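Local coordinates for polyporopepsin (Irpex lacteus, PDB 1WKR), which is a milk-clotting aspartic endopeptidase of broad specificity, belonging to the pepsin-like A1 family, at residues A[138-148]-A[158-169]; A[105-113]-A[123-131]. All coordinates share one frame; numbering follows the deposited sequence.

Interaction 1 of 2, residues A[138-148]-A[158-169]; sequences IPTNLLAVSFE and GELTFGATDSSK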
ATOM      1  N   ILE A 138      18.888  -4.332 -11.066  1.00  7.34           N
ATOM      2  CA  ILE A 138      18.077  -3.174 -11.527  1.00  7.02           C
ATOM      3  C   ILE A 138      18.932  -1.936 -11.519  1.00  6.23           C
ATOM      4  O   ILE A 138      19.875  -1.834 -10.689  1.00  7.46           O
ATOM      5  CB  ILE A 138      16.790  -3.045 -10.685  1.00  5.81           C
ATOM      6  CG1 ILE A 138      17.087  -2.706  -9.213  1.00  4.79           C
ATOM      7  CG2 ILE A 138      15.980  -4.294 -10.853  1.00  6.44           C
ATOM      8  CD1 ILE A 138      15.804  -2.454  -8.392  1.00  5.56           C
ATOM      9  N   PRO A 139      18.711  -0.990 -12.373  1.00  5.93           N
ATOM     10  CA  PRO A 139      19.707   0.067 -12.596  1.00  6.64           C
ATOM     11  C   PRO A 139      19.642   1.213 -11.562  1.00  6.19           C
ATOM     12  O   PRO A 139      20.634   1.932 -11.380  1.00  6.23           O
ATOM     13  CB  PRO A 139      19.380   0.620 -13.991  1.00  8.03           C
ATOM     14  CG  PRO A 139      17.936   0.254 -14.239  1.00  6.11           C
ATOM     15  CD  PRO A 139      17.712  -1.042 -13.483  1.00  6.49           C
ATOM     16  N   THR A 140      18.534   1.334 -10.822  1.00  6.47           N
ATOM     17  CA  THR A 140      18.447   2.346  -9.704  1.00  6.22           C
ATOM     18  C   THR A 140      17.511   1.736  -8.678  1.00  5.11           C
ATOM     19  O   THR A 140      16.782   0.776  -8.960  1.00  5.41           O
ATOM     20  CB  THR A 140      18.019   3.687 -10.238  1.00  6.96           C
ATOM     21  OG1 THR A 140      18.213   4.667  -9.212  1.00  8.16           O
ATOM     22  CG2 THR A 140      16.554   3.707 -10.722  1.00  8.13           C
ATOM     23  N   ASN A 141      17.632   2.224  -7.447  1.00  4.54           N
ATOM     24  CA  ASN A 141      16.937   1.584  -6.330  1.00  4.48           C
ATOM     25  C   ASN A 141      15.597   2.221  -6.159  1.00  3.93           C
ATOM     26  O   ASN A 141      15.394   3.246  -5.492  1.00  4.33           O
ATOM     27  CB  ASN A 141      17.806   1.688  -5.066  1.00  5.35           C
ATOM     28  CG  ASN A 141      17.312   0.796  -3.962  1.00  4.37           C
ATOM     29  OD1 ASN A 141      16.193   0.280  -4.018  1.00  5.82           O
ATOM     30  ND2 ASN A 141      18.151   0.614  -2.920  1.00  5.76           N
ATOM     31  N   LEU A 142      14.599   1.642  -6.877  1.00  4.74           N
ATOM     32  CA  LEU A 142      13.280   2.235  -7.057  1.00  4.78           C
ATOM     33  C   LEU A 142      12.285   1.151  -7.339  1.00  4.65           C
ATOM     34  O   LEU A 142      12.574   0.174  -8.007  1.00  4.47           O
ATOM     35  CB  LEU A 142      13.431   3.227  -8.193  1.00  8.29           C
ATOM     36  CG  LEU A 142      12.212   3.944  -8.782  1.00  9.01           C
ATOM     37  CD1 LEU A 142      12.640   5.289  -9.357  1.00 10.49           C
ATOM     38  CD2 LEU A 142      11.464   3.035  -9.782  1.00  7.57           C
ATOM     39  N   LEU A 143      11.032   1.412  -6.899  1.00  3.96           N
ATOM     40  CA  LEU A 143       9.868   0.597  -7.218  1.00  3.90           C
ATOM     41  C   LEU A 143       8.785   1.532  -7.685  1.00  4.01           C
ATOM     42  O   LEU A 143       8.522   2.521  -7.034  1.00  4.55           O
ATOM     43  CB  LEU A 143       9.399  -0.163  -5.929  1.00  4.87           C
ATOM     44  CG  LEU A 143       8.007  -0.809  -6.083  1.00  4.69           C
ATOM     45  CD1 LEU A 143       7.956  -1.922  -7.099  1.00  6.30           C
ATOM     46  CD2 LEU A 143       7.584  -1.359  -4.714  1.00  7.08           C
ATOM     47  N   ALA A 144       8.079   1.210  -8.768  1.00  3.55           N
ATOM     48  CA  ALA A 144       6.936   1.998  -9.249  1.00  3.71           C
ATOM     49  C   ALA A 144       5.742   1.105  -9.319  1.00  3.59           C
ATOM     50  O   ALA A 144       5.806  -0.061  -9.813  1.00  5.02           O
ATOM     51  CB  ALA A 144       7.262   2.594 -10.600  1.00  5.17           C
ATOM     52  N   VAL A 145       4.579   1.563  -8.833  1.00  3.85           N
ATOM     53  CA  VAL A 145       3.389   0.737  -8.650  1.00  4.17           C
ATOM     54  C   VAL A 145       2.236   1.327  -9.422  1.00  3.23           C
ATOM     55  O   VAL A 145       1.860   2.498  -9.247  1.00  4.27           O
ATOM     56  CB  VAL A 145       3.034   0.677  -7.146  1.00  3.78           C
ATOM     57  CG1 VAL A 145       1.713  -0.066  -6.959  1.00  5.44           C
ATOM     58  CG2 VAL A 145       4.130   0.038  -6.358  1.00  5.50           C
ATOM     59  N   SER A 146       1.605   0.460 -10.235  1.00  3.64           N
ATOM     60  CA  SER A 146       0.354   0.738 -10.924  1.00  4.22           C
ATOM     61  C   SER A 146      -0.772  -0.059 -10.326  1.00  4.00           C
ATOM     62  O   SER A 146      -0.751  -1.324 -10.388  1.00  4.14           O
ATOM     63  CB  SER A 146       0.500   0.430 -12.395  1.00  4.12           C
ATOM     64  OG  SER A 146      -0.760   0.517 -13.068  1.00  5.21           O
ATOM     65  N   PHE A 147      -1.755   0.616  -9.741  1.00  3.69           N
ATOM     66  CA  PHE A 147      -3.061   0.043  -9.383  1.00  4.76           C
ATOM     67  C   PHE A 147      -4.113   0.672 -10.264  1.00  4.47           C
ATOM     68  O   PHE A 147      -3.904   1.731 -10.858  1.00  4.76           O
ATOM     69  CB  PHE A 147      -3.380   0.290  -7.903  1.00  4.00           C
ATOM     70  CG  PHE A 147      -2.517  -0.431  -6.879  1.00  3.95           C
ATOM     71  CD1 PHE A 147      -1.629  -1.400  -7.203  1.00  4.42           C
ATOM     72  CD2 PHE A 147      -2.723  -0.141  -5.548  1.00  4.67           C
ATOM     73  CE1 PHE A 147      -0.918  -2.100  -6.214  1.00  3.95           C
ATOM     74  CE2 PHE A 147      -2.013  -0.803  -4.527  1.00  5.21           C
ATOM     75  CZ  PHE A 147      -1.120  -1.793  -4.889  1.00  4.83           C
ATOM     76  N   GLU A 148      -5.267   0.008 -10.389  1.00  4.56           N
ATOM     77  CA  GLU A 148      -6.371   0.507 -11.191  1.00  4.50           C
ATOM     78  C   GLU A 148      -7.675   0.181 -10.512  1.00  4.39           C
ATOM     79  O   GLU A 148      -7.757  -0.813  -9.762  1.00  5.08           O
ATOM     80  CB  GLU A 148      -6.353  -0.162 -12.581  1.00  5.59           C
ATOM     81  CG  GLU A 148      -5.145   0.190 -13.384  1.00  7.42           C
ATOM     82  CD  GLU A 148      -5.094  -0.485 -14.750  1.00  8.13           C
ATOM     83  OE1 GLU A 148      -6.026  -1.275 -15.113  1.00  8.50           O
ATOM     84  OE2 GLU A 148      -4.067  -0.187 -15.446  1.00 10.29           O
ATOM     85  N   GLY A 158      -2.879  -4.695 -12.231  1.00  5.01           N
ATOM     86  CA  GLY A 158      -1.806  -3.870 -11.618  1.00  5.80           C
ATOM     87  C   GLY A 158      -0.454  -4.308 -12.061  1.00  5.26           C
ATOM     88  O   GLY A 158      -0.273  -5.346 -12.752  1.00  5.57           O
ATOM     89  N   GLU A 159       0.557  -3.542 -11.645  1.00  4.56           N
ATOM     90  CA  GLU A 159       1.956  -3.841 -12.035  1.00  4.98           C
ATOM     91  C   GLU A 159       2.893  -3.270 -11.020  1.00  4.63           C
ATOM     92  O   GLU A 159       2.708  -2.150 -10.547  1.00  5.27           O
ATOM     93  CB  GLU A 159       2.272  -3.269 -13.447  1.00  5.89           C
ATOM     94  CG  GLU A 159       3.685  -3.634 -13.938  1.00  7.47           C
ATOM     95  CD  GLU A 159       3.909  -3.005 -15.257  1.00  8.01           C
ATOM     96  OE1 GLU A 159       4.107  -1.747 -15.316  1.00  7.96           O
ATOM     97  OE2 GLU A 159       3.993  -3.729 -16.244  1.00 12.26           O
ATOM     98  N   LEU A 160       3.919  -4.019 -10.694  1.00  4.19           N
ATOM     99  CA  LEU A 160       5.135  -3.511  -9.984  1.00  4.41           C
ATOM    100  C   LEU A 160       6.251  -3.446 -10.965  1.00  5.03           C
ATOM    101  O   LEU A 160       6.492  -4.448 -11.675  1.00  6.03           O
ATOM    102  CB  LEU A 160       5.526  -4.405  -8.814  1.00  5.86           C
ATOM    103  CG  LEU A 160       4.742  -4.164  -7.521  1.00  9.14           C
ATOM    104  CD1 LEU A 160       3.303  -4.076  -7.577  1.00 11.20           C
ATOM    105  CD2 LEU A 160       5.350  -5.097  -6.416  1.00 10.61           C
ATOM    106  N   THR A 161       6.999  -2.363 -10.992  1.00  4.36           N
ATOM    107  CA  THR A 161       8.209  -2.271 -11.851  1.00  4.36           C
ATOM    108  C   THR A 161       9.360  -1.926 -10.923  1.00  4.36           C
ATOM    109  O   THR A 161       9.353  -0.907 -10.207  1.00  4.80           O
ATOM    110  CB  THR A 161       8.100  -1.214 -12.941  1.00  5.53           C
ATOM    111  OG1 THR A 161       6.895  -1.480 -13.729  1.00  6.62           O
ATOM    112  CG2 THR A 161       9.262  -1.268 -13.875  1.00  7.02           C
ATOM    113  N   PHE A 162      10.361  -2.778 -10.921  1.00  4.67           N
ATOM    114  CA  PHE A 162      11.577  -2.575 -10.116  1.00  4.27           C
ATOM    115  C   PHE A 162      12.669  -1.970 -11.016  1.00  4.44           C
ATOM    116  O   PHE A 162      13.044  -2.560 -12.042  1.00  5.79           O
ATOM    117  CB  PHE A 162      12.079  -3.911  -9.568  1.00  4.47           C
ATOM    118  CG  PHE A 162      11.134  -4.487  -8.509  1.00  5.01           C
ATOM    119  CD1 PHE A 162      11.291  -4.101  -7.172  1.00  5.31           C
ATOM    120  CD2 PHE A 162      10.106  -5.347  -8.846  1.00  5.62           C
ATOM    121  CE1 PHE A 162      10.466  -4.638  -6.177  1.00  5.59           C
ATOM    122  CE2 PHE A 162       9.246  -5.804  -7.816  1.00  6.14           C
ATOM    123  CZ  PHE A 162       9.439  -5.464  -6.511  1.00  6.52           C
ATOM    124  N   GLY A 163      13.134  -0.807 -10.631  1.00  4.81           N
ATOM    125  CA  GLY A 163      14.291  -0.193 -11.296  1.00  5.80           C
ATOM    126  C   GLY A 163      13.937   0.822 -12.374  1.00  6.54           C
ATOM    127  O   GLY A 163      14.878   1.385 -12.956  1.00  7.64           O
ATOM    128  N   ALA A 164      12.652   1.051 -12.638  1.00  5.67           N
ATOM    129  CA  ALA A 164      12.224   1.993 -13.692  1.00  6.15           C
ATOM    130  C   ALA A 164      10.755   2.295 -13.478  1.00  5.34           C
ATOM    131  O   ALA A 164      10.059   1.613 -12.731  1.00  6.01           O
ATOM    132  CB  ALA A 164      12.394   1.348 -15.058  1.00  7.34           C
ATOM    133  N   THR A 165      10.276   3.301 -14.173  1.00  6.38           N
ATOM    134  CA  THR A 165       8.870   3.601 -14.306  1.00  6.66           C
ATOM    135  C   THR A 165       8.340   3.085 -15.605  1.00  7.33           C
ATOM    136  O   THR A 165       9.165   2.769 -16.562  1.00  9.88           O
ATOM    137  CB  THR A 165       8.569   5.104 -14.202  1.00  6.93           C
ATOM    138  OG1 THR A 165       9.317   5.794 -15.270  1.00  9.49           O
ATOM    139  CG2 THR A 165       9.036   5.714 -12.923  1.00  9.28           C
ATOM    140  N   ASP A 166       7.078   2.900 -15.777  1.00  7.49           N
ATOM    141  CA  ASP A 166       6.385   2.387 -16.950  1.00  7.24           C
ATOM    142  C   ASP A 166       5.395   3.443 -17.402  1.00  7.35           C
ATOM    143  O   ASP A 166       4.367   3.641 -16.794  1.00  6.43           O
ATOM    144  CB  ASP A 166       5.656   1.114 -16.611  1.00  7.23           C
ATOM    145  CG  ASP A 166       4.910   0.428 -17.765  1.00  7.39           C
ATOM    146  OD1 ASP A 166       4.756   1.138 -18.782  1.00  8.30           O
ATOM    147  OD2 ASP A 166       4.416  -0.671 -17.623  1.00  9.14           O
ATOM    148  N   SER A 167       5.770   4.184 -18.474  1.00  8.50           N
ATOM    149  CA  SER A 167       4.971   5.319 -18.939  1.00  8.77           C
ATOM    150  C   SER A 167       3.620   4.935 -19.524  1.00  7.55           C
ATOM    151  O   SER A 167       2.743   5.775 -19.685  1.00  8.00           O
ATOM    152  CB  SER A 167       5.798   6.167 -20.107  1.00 11.88           C
ATOM    153  OG  SER A 167       5.882   5.450 -21.149  1.00 18.53           O
ATOM    154  N   SER A 168       3.395   3.653 -19.735  1.00  6.92           N
ATOM    155  CA  SER A 168       2.095   3.190 -20.153  1.00  7.91           C
ATOM    156  C   SER A 168       1.079   3.182 -19.002  1.00  6.98           C
ATOM    157  O   SER A 168      -0.102   3.014 -19.223  1.00  7.96           O
ATOM    158  CB  SER A 168       2.132   1.783 -20.824  1.00  8.70           C
ATOM    159  OG  SER A 168       2.273   0.762 -19.822  1.00  9.23           O
ATOM    160  N   LYS A 169       1.570   3.414 -17.773  1.00  6.05           N
ATOM    161  CA  LYS A 169       0.754   3.361 -16.557  1.00  5.64           C
ATOM    162  C   LYS A 169       0.476   4.736 -15.992  1.00  4.62           C
ATOM    163  O   LYS A 169      -0.123   4.808 -14.895  1.00  5.09           O
ATOM    164  CB  LYS A 169       1.405   2.483 -15.534  1.00  5.62           C
ATOM    165  CG  LYS A 169       1.734   1.064 -16.035  1.00  7.09           C
ATOM    166  CD  LYS A 169       0.501   0.298 -16.429  1.00  7.60           C
ATOM    167  CE  LYS A 169       0.818  -1.151 -16.699  1.00  8.90           C
ATOM    168  NZ  LYS A 169      -0.406  -1.946 -16.998  1.00  9.63           N
TER
HETATM  169  O   HOH W   1       5.009   0.276 -12.715  1.00  7.76           O
HETATM  170  O   HOH W   2      -1.336   3.155 -13.124  1.00  5.94           O
HETATM  171  O   HOH W   3      -1.453  -1.899 -14.370  1.00  7.95           O
HETATM  172  O   HOH W   4      -3.093  -0.761 -17.775  1.00 23.37           O
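Leu-143 lays its CD1 methyl over the centre of the Phe-162 ring, 3.9 Å from the ring centroid and only 13° off the ring normal, a CH-pi contact. With CG anti to the backbone N (chi1 168°), Leu-143 runs side by side with Phe-162, and the same CD1 also touches CB of Leu-160 at 3.9 Å. Five backbone hydrogen bonds join the two segments, four of them in the paired strands, the straightest running from Ser-146 N to Glu-159 O at 2.9 Å (176°). Packing is close at the loop end. CB of Ile-138 comes within 3.8 Å of Gly-163 CA, and the positive phi of Gly-163 together with this neighbour leaves no room for a side chain. Next to it, the CD2 methyl of Leu-142 sits 3.6 Å from Ala-164 O, a carbonyl buried without a polar partner in the model.

The opposite end of the strands is looser and wetter. The aliphatic part of Lys-169, bent at chi2, passes alongside Ser-146, its CD 3.6 Å from Ser-146 OG. Lys-169 NZ stays 4.3 Å from Glu-148 OE2, beyond a salt bridge; one water bridges them well, and a second, held by Lys-169 NZ and Ser-146 OG, reaches the carboxylate only weakly. Strand 142-146 turns back into 155-162 as an antiparallel beta hairpin, flanked by strands 3-9 and 316-321, in the interdomain sheet typical of pepsin-like proteinases.

Interaction 2 of 2, residues A[105-113]-A[123-131]; sequences LGVGPVDLT and TSIPTVTDN. With SO4 (sulfate ion), chain H.
Thr-113 meets Ile-125 through its hydroxyl: Ile-125 N donates to Thr-113 OG1 at 2.8 Å, and the same hydroxyl donates to Val-110 O at 2.7 Å. A chi1 of 67° tucks OG1 between the backbone N and the carbonyl carbon, where it can serve both. Beside it, CG2 of Val-110 presses on Ile-125 O at 3.4 Å. Replacing Thr-113 by an alanine removes that hydroxyl and would probably leave the Ile-125 amide without this acceptor and the 3-10 turn less firmly joined to the loop 123-127. Further along, the contact becomes apolar, with Val-128 CG2 3.7 Å from Val-107 CG1 and against Leu-105.

Between these patches the backbones stand apart and waters span them, one taking the N-H of Val-128 and donating to Gly-106 O at 2.7 Å. Thr-127 and Asp-130 form a capping box that fixes the start of helix 128-134: Thr-127 OG1 accepts from Asp-130 N at 3.2 Å, and Asp-130 OD2 accepts from Thr-127 N. Farther out, the backbones of Leu-105 and Val-107 bond to that of the active-site residue Asp-32. At the outer end Thr-123 OG1 donates to O1 of a sulfate ion, probably from the crystallisation liquor. One direct hydrogen bond, in the loop before the helix, water bridges at backbone carbonyls and apolar contacts of Val-110 and Val-128 thus join the segments; the capping box shapes the helix start from within.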
ATOM      1  N   LEU A 105       4.839  -9.013   0.724  1.00  4.12           N
ATOM      2  CA  LEU A 105       6.031  -8.534   0.002  1.00  4.26           C
ATOM      3  C   LEU A 105       6.374  -7.146   0.589  1.00  4.22           C
ATOM      4  O   LEU A 105       5.613  -6.197   0.373  1.00  4.33           O
ATOM      5  CB  LEU A 105       5.799  -8.457  -1.489  1.00  5.16           C
ATOM      6  CG  LEU A 105       7.065  -8.086  -2.301  1.00  4.87           C
ATOM      7  CD1 LEU A 105       7.995  -9.272  -2.367  1.00  6.98           C
ATOM      8  CD2 LEU A 105       6.716  -7.602  -3.663  1.00  8.82           C
ATOM      9  N   GLY A 106       7.449  -7.081   1.379  1.00  4.43           N
ATOM     10  CA  GLY A 106       7.748  -5.882   2.171  1.00  4.57           C
ATOM     11  C   GLY A 106       8.611  -4.929   1.387  1.00  4.01           C
ATOM     12  O   GLY A 106       9.820  -5.141   1.195  1.00  5.13           O
ATOM     13  N   VAL A 107       7.970  -3.886   0.860  1.00  4.16           N
ATOM     14  CA  VAL A 107       8.636  -2.878  -0.018  1.00  3.75           C
ATOM     15  C   VAL A 107       8.616  -1.479   0.601  1.00  3.25           C
ATOM     16  O   VAL A 107       8.963  -0.499  -0.061  1.00  3.97           O
ATOM     17  CB  VAL A 107       8.098  -2.927  -1.458  1.00  3.39           C
ATOM     18  CG1 VAL A 107       8.662  -4.150  -2.199  1.00  4.53           C
ATOM     19  CG2 VAL A 107       6.558  -2.951  -1.511  1.00  4.77           C
ATOM     20  N   GLY A 108       8.328  -1.411   1.897  1.00  3.65           N
ATOM     21  CA  GLY A 108       8.596  -0.230   2.718  1.00  4.24           C
ATOM     22  C   GLY A 108      10.095  -0.018   2.833  1.00  3.62           C
ATOM     23  O   GLY A 108      10.929  -0.833   2.381  1.00  4.51           O
ATOM     24  N   PRO A 109      10.497   1.082   3.451  1.00  3.59           N
ATOM     25  CA  PRO A 109      11.945   1.380   3.641  1.00  4.62           C
ATOM     26  C   PRO A 109      12.531   0.409   4.649  1.00  4.39           C
ATOM     27  O   PRO A 109      11.915   0.008   5.621  1.00  4.40           O
ATOM     28  CB  PRO A 109      11.953   2.815   4.178  1.00  4.06           C
ATOM     29  CG  PRO A 109      10.587   3.353   3.762  1.00  4.66           C
ATOM     30  CD  PRO A 109       9.661   2.195   3.958  1.00  3.71           C
ATOM     31  N   VAL A 110      13.823   0.071   4.416  1.00  4.62           N
ATOM     32  CA  VAL A 110      14.469  -0.957   5.271  1.00  5.76           C
ATOM     33  C   VAL A 110      14.481  -0.570   6.717  1.00  4.52           C
ATOM     34  O   VAL A 110      14.518  -1.509   7.576  1.00  5.84           O
ATOM     35  CB  VAL A 110      15.916  -1.245   4.753  1.00  5.77           C
ATOM     36  CG1 VAL A 110      16.823  -0.051   4.846  1.00  6.66           C
ATOM     37  CG2 VAL A 110      16.496  -2.502   5.425  1.00  6.61           C
ATOM     38  N   ASP A 111      14.441   0.699   7.093  1.00  5.44           N
ATOM     39  CA  ASP A 111      14.490   1.057   8.515  1.00  5.79           C
ATOM     40  C   ASP A 111      13.393   0.457   9.320  1.00  6.28           C
ATOM     41  O   ASP A 111      13.539   0.262  10.579  1.00  7.51           O
ATOM     42  CB  ASP A 111      14.612   2.588   8.715  1.00  7.77           C
ATOM     43  CG  ASP A 111      13.404   3.386   8.313  1.00  8.77           C
ATOM     44  OD1 ASP A 111      12.408   2.879   7.806  1.00  8.16           O
ATOM     45  OD2 ASP A 111      13.401   4.635   8.447  1.00 13.18           O
ATOM     46  N   LEU A 112      12.246   0.072   8.756  1.00  5.54           N
ATOM     47  CA  LEU A 112      11.140  -0.529   9.494  1.00  5.92           C
ATOM     48  C   LEU A 112      11.499  -1.911  10.011  1.00  5.73           C
ATOM     49  O   LEU A 112      10.855  -2.441  10.884  1.00  6.08           O
ATOM     50  CB  LEU A 112       9.862  -0.587   8.662  1.00  6.04           C
ATOM     51  CG  LEU A 112       9.289   0.771   8.233  1.00  5.45           C
ATOM     52  CD1 LEU A 112       8.060   0.559   7.348  1.00  6.07           C
ATOM     53  CD2 LEU A 112       8.914   1.648   9.400  1.00  6.97           C
ATOM     54  N   THR A 113      12.491  -2.564   9.357  1.00  5.53           N
ATOM     55  CA  THR A 113      12.907  -3.939   9.795  1.00  5.97           C
ATOM     56  C   THR A 113      13.698  -3.948  11.079  1.00  5.21           C
ATOM     57  O   THR A 113      13.839  -5.019  11.664  1.00  5.76           O
ATOM     58  CB  THR A 113      13.729  -4.655   8.673  1.00  5.07           C
ATOM     59  OG1 THR A 113      14.960  -3.984   8.491  1.00  5.72           O
ATOM     60  CG2 THR A 113      12.962  -4.696   7.343  1.00  5.70           C
ATOM     61  N   THR A 123      19.404  -5.116  14.103  1.00  9.54           N
ATOM     62  CA  THR A 123      19.871  -5.510  12.769  1.00  9.39           C
ATOM     63  C   THR A 123      18.709  -5.287  11.712  1.00  8.18           C
ATOM     64  O   THR A 123      17.594  -5.696  11.912  1.00  8.04           O
ATOM     65  CB  THR A 123      20.258  -6.949  12.769  1.00  9.16           C
ATOM     66  OG1 THR A 123      21.453  -7.071  13.655  1.00 11.83           O
ATOM     67  CG2 THR A 123      20.727  -7.492  11.427  1.00 11.01           C
ATOM     68  N   SER A 124      19.125  -4.703  10.621  1.00  7.84           N
ATOM     69  CA  SER A 124      18.173  -4.457   9.502  1.00  8.48           C
ATOM     70  C   SER A 124      18.144  -5.641   8.562  1.00  6.73           C
ATOM     71  O   SER A 124      19.053  -6.516   8.535  1.00  8.16           O
ATOM     72  CB  SER A 124      18.635  -3.267   8.728  1.00  9.92           C
ATOM     73  OG  SER A 124      19.764  -3.549   7.963  1.00 13.04           O
ATOM     74  N   ILE A 125      17.087  -5.720   7.743  1.00  6.54           N
ATOM     75  CA  ILE A 125      16.832  -6.823   6.798  1.00  5.61           C
ATOM     76  C   ILE A 125      16.666  -6.189   5.428  1.00  5.63           C
ATOM     77  O   ILE A 125      15.535  -5.750   5.065  1.00  5.88           O
ATOM     78  CB  ILE A 125      15.609  -7.638   7.133  1.00  5.22           C
ATOM     79  CG1 ILE A 125      15.564  -8.057   8.620  1.00  5.73           C
ATOM     80  CG2 ILE A 125      15.557  -8.861   6.239  1.00  6.16           C
ATOM     81  CD1 ILE A 125      14.258  -8.686   8.978  1.00  6.63           C
ATOM     82  N   PRO A 126      17.705  -6.082   4.596  1.00  4.94           N
ATOM     83  CA  PRO A 126      17.610  -5.515   3.243  1.00  5.26           C
ATOM     84  C   PRO A 126      16.372  -6.045   2.517  1.00  5.12           C
ATOM     85  O   PRO A 126      16.094  -7.249   2.486  1.00  5.32           O
ATOM     86  CB  PRO A 126      18.887  -5.888   2.583  1.00  6.38           C
ATOM     87  CG  PRO A 126      19.910  -5.940   3.721  1.00  7.25           C
ATOM     88  CD  PRO A 126      19.124  -6.517   4.931  1.00  5.74           C
ATOM     89  N   THR A 127      15.635  -5.130   1.868  1.00  4.83           N
ATOM     90  CA  THR A 127      14.383  -5.522   1.234  1.00  4.56           C
ATOM     91  C   THR A 127      14.612  -6.082  -0.123  1.00  3.74           C
ATOM     92  O   THR A 127      15.745  -6.022  -0.675  1.00  5.07           O
ATOM     93  CB  THR A 127      13.479  -4.282   1.120  1.00  4.41           C
ATOM     94  OG1 THR A 127      14.089  -3.358   0.189  1.00  4.77           O
ATOM     95  CG2 THR A 127      13.272  -3.561   2.456  1.00  5.64           C
ATOM     96  N   VAL A 128      13.574  -6.640  -0.711  1.00  4.15           N
ATOM     97  CA  VAL A 128      13.700  -7.145  -2.080  1.00  4.38           C
ATOM     98  C   VAL A 128      14.203  -6.088  -3.001  1.00  4.34           C
ATOM     99  O   VAL A 128      15.082  -6.359  -3.865  1.00  4.65           O
ATOM    100  CB  VAL A 128      12.380  -7.767  -2.613  1.00  4.57           C
ATOM    101  CG1 VAL A 128      12.067  -9.038  -1.830  1.00  5.39           C
ATOM    102  CG2 VAL A 128      11.197  -6.805  -2.588  1.00  5.45           C
ATOM    103  N   THR A 129      13.734  -4.827  -2.883  1.00  4.10           N
ATOM    104  CA  THR A 129      14.170  -3.766  -3.780  1.00  4.17           C
ATOM    105  C   THR A 129      15.661  -3.452  -3.552  1.00  4.04           C
ATOM    106  O   THR A 129      16.430  -3.319  -4.502  1.00  4.75           O
ATOM    107  CB  THR A 129      13.341  -2.490  -3.529  1.00  4.02           C
ATOM    108  OG1 THR A 129      11.955  -2.893  -3.388  1.00  5.23           O
ATOM    109  CG2 THR A 129      13.464  -1.536  -4.683  1.00  5.43           C
ATOM    110  N   ASP A 130      16.068  -3.338  -2.274  1.00  4.56           N
ATOM    111  CA  ASP A 130      17.462  -3.102  -1.943  1.00  4.45           C
ATOM    112  C   ASP A 130      18.375  -4.187  -2.519  1.00  4.77           C
ATOM    113  O   ASP A 130      19.428  -3.859  -3.055  1.00  5.68           O
ATOM    114  CB  ASP A 130      17.644  -3.107  -0.402  1.00  5.09           C
ATOM    115  CG  ASP A 130      17.091  -1.940   0.263  1.00  6.67           C
ATOM    116  OD1 ASP A 130      16.931  -0.870  -0.330  1.00  7.67           O
ATOM    117  OD2 ASP A 130      16.822  -2.080   1.514  1.00  8.71           O
ATOM    118  N   ASN A 131      17.988  -5.454  -2.397  1.00  4.25           N
ATOM    119  CA  ASN A 131      18.811  -6.537  -2.905  1.00  4.96           C
ATOM    120  C   ASN A 131      18.874  -6.580  -4.402  1.00  4.55           C
ATOM    121  O   ASN A 131      19.952  -6.835  -5.000  1.00  5.05           O
ATOM    122  CB  ASN A 131      18.355  -7.885  -2.344  1.00  5.70           C
ATOM    123  CG  ASN A 131      18.738  -8.068  -0.899  1.00  5.27           C
ATOM    124  OD1 ASN A 131      19.790  -7.612  -0.444  1.00  6.50           O
ATOM    125  ND2 ASN A 131      17.872  -8.756  -0.141  1.00  5.62           N
TER
HETATM  126  S   SO4 H 906      22.257  -6.553  17.376  1.00 33.28           S
HETATM  127  O1  SO4 H 906      21.236  -6.576  16.285  1.00 24.71           O
HETATM  128  O2  SO4 H 906      22.288  -5.320  18.098  1.00 43.83           O
HETATM  129  O3  SO4 H 906      22.215  -7.887  18.427  1.00 33.87           O
HETATM  130  O4  SO4 H 906      23.721  -6.881  16.675  1.00 37.50           O
HETATM  131  O   HOH W   5      11.549  -7.185   1.587  1.00  4.73           O
HETATM  132  O   HOH W   6      11.094  -0.588  -1.953  1.00  4.97           O
HETATM  133  O   HOH W   7      12.734  -0.908   0.339  1.00  5.35           O
HETATM  134  O   HOH W   8      14.890   0.207   1.695  1.00  6.71           O

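How the interactions relate
Both contacts are largely buried, yet they are built differently. Interaction 1 is a hairpin in the sheet between the lobes, held by regular strand-to-strand bonding and open to water at one end; interaction 2 sits beside the catalytic residue Asp-32 and sets a helix start against a strand and its following turn, with several waters bridging its backbone carbonyls to the helix start. The centres of interaction 1 and interaction 2 are about 17 Å apart, and the two meet directly. Asn-141 ND2 lies 3.2 Å from Asp-130 OD1, a probable hydrogen bond, CE1 of Phe-162 packs on Thr-129 OG1, and Leu-143 CD2 touches Val-107 CB at 3.7 Å. Helix 128-134 leads along the chain into strand 142-146.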